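Local coordinates for protein metal-independent carbonic anhydrase (Nostoc sp. PCC 7120 = FACHB-418, PDB 7C5W) that catalyses the hydration of carbon dioxide to bicarbonate without any metal cofactor, acting as a homotetramer built as a dimer of dimers, at residues 127-130 and 131-134. Numbering follows the deposited sequence.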
loop_
_atom_site.group_PDB
_atom_site.type_symbol
_atom_site.label_atom_id
_atom_site.label_comp_id
_atom_site.label_asym_id
_atom_site.label_seq_id
_atom_site.Cartn_x
_atom_site.Cartn_y
_atom_site.Cartn_z
ATOM N N PHE A 127 -6.801 11.551 -3.325
ATOM C CA PHE A 127 -6.828 10.309 -2.509
ATOM C C PHE A 127 -5.405 9.750 -2.472
ATOM O O PHE A 127 -4.867 9.337 -3.506
ATOM C CB PHE A 127 -7.901 9.350 -3.029
ATOM C CG PHE A 127 -8.395 8.339 -2.026
ATOM C CD1 PHE A 127 -7.527 7.418 -1.455
ATOM C CD2 PHE A 127 -9.735 8.279 -1.677
ATOM C CE1 PHE A 127 -7.992 6.463 -0.564
ATOM C CE2 PHE A 127 -10.192 7.339 -0.767
ATOM C CZ PHE A 127 -9.324 6.431 -0.213
ATOM N N ILE A 128 -4.777 9.818 -1.301
ATOM C CA ILE A 128 -3.455 9.191 -1.045
ATOM C C ILE A 128 -3.712 7.838 -0.392
ATOM O O ILE A 128 -4.218 7.817 0.746
ATOM C CB ILE A 128 -2.574 10.117 -0.196
ATOM C CG1 ILE A 128 -2.372 11.466 -0.886
ATOM C CG2 ILE A 128 -1.251 9.452 0.144
ATOM C CD1 ILE A 128 -1.646 12.473 -0.027
ATOM N N THR A 129 -3.408 6.770 -1.125
ATOM C CA THR A 129 -3.581 5.347 -0.726
ATOM C C THR A 129 -2.250 4.771 -0.253
ATOM O O THR A 129 -2.097 3.546 -0.334
ATOM C CB THR A 129 -4.044 4.503 -1.918
ATOM O OG1 THR A 129 -2.983 4.502 -2.873
ATOM C CG2 THR A 129 -5.296 5.034 -2.572
ATOM N N GLY A 130 -1.317 5.630 0.164
ATOM C CA GLY A 130 0.007 5.238 0.694
ATOM C C GLY A 130 1.121 5.433 -0.322
ATOM O O GLY A 130 1.648 6.555 -0.440
ATOM N N ASN A 131 1.463 4.370 -1.044
ATOM C CA ASN A 131 2.534 4.377 -2.067
ATOM C C ASN A 131 2.079 5.141 -3.323
ATOM O O ASN A 131 2.953 5.566 -4.120
ATOM C CB ASN A 131 2.934 2.950 -2.416
ATOM C CG ASN A 131 4.404 2.869 -2.735
ATOM O OD1 ASN A 131 4.774 2.748 -3.902
ATOM N ND2 ASN A 131 5.237 2.977 -1.705
ATOM N N THR A 132 0.767 5.275 -3.532
ATOM C CA THR A 132 0.188 5.970 -4.706
ATOM C C THR A 132 -0.725 7.091 -4.223
ATOM O O THR A 132 -1.040 7.141 -3.020
ATOM C CB THR A 132 -0.559 5.014 -5.644
ATOM O OG1 THR A 132 -1.835 4.729 -5.076
ATOM C CG2 THR A 132 0.191 3.727 -5.900
ATOM N N ALA A 133 -1.106 7.962 -5.149
ATOM C CA ALA A 133 -1.980 9.129 -4.921
ATOM C C ALA A 133 -2.724 9.435 -6.225
ATOM O O ALA A 133 -2.069 9.517 -7.282
ATOM C CB ALA A 133 -1.154 10.297 -4.439
ATOM N N THR A 134 -4.049 9.538 -6.150
ATOM C CA THR A 134 -4.936 9.860 -7.291
ATOM C C THR A 134 -5.434 11.293 -7.102
ATOM O O THR A 134 -5.732 11.655 -5.958
ATOM C CB THR A 134 -6.049 8.816 -7.397
ATOM O OG1 THR A 134 -5.430 7.535 -7.323
ATOM C CG2 THR A 134 -6.844 8.905 -8.678
#
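F127 and T134 are joined by a reciprocal pair of backbone hydrogen bonds close to the turn of this hairpin, F127 N to T134 O and T134 N to F127 O, each 2.8 Å long and nearly straight. F127 O also receives a CA-H...O contact from A133 CA at 3.2 Å. One step nearer the turn, I128 and A133 form a non-hydrogen-bonded pair whose side chains share a face: the CG1 branch of I128 rests alongside A133 CB at 3.9 Å. The torsion that sets CG1 beside the backbone N (chi1 -58°) puts CG2 anti to it, near T132 O. This is the tight part of the contact.

Toward the turn the grip slackens. T129 N reaches T132 O at 3.1 Å, bent to 139° at the hydrogen and approaching from above the carbonyl plane. Beside it, the T129 and T132 side chains cross at a slant and bring their hydroxyls together. Each OG1 sits between its own backbone N and carbonyl carbon (chi1 66° in T129), which aims both across the turn; the modelled OG1-OG1 separation of 2.5 Å is very short and doubtful. T129 is partly exposed, although it still packs on T132 of the second subunit. The F127 ring leads away from 131-134 and packs on R22 of the third subunit and I168 of the second, and T134 OG1 bonds to Q156 OE1 of the second. At the apex the N131 side chain leaves the hairpin for L158 and R22 of its own chain.

Strands 116-128 and 132-143 are thus joined in an antiparallel beta hairpin with a short turn through T129, G130 and N131, at whose F127-I128 edge the sheet continues into the third subunit of the tetramer.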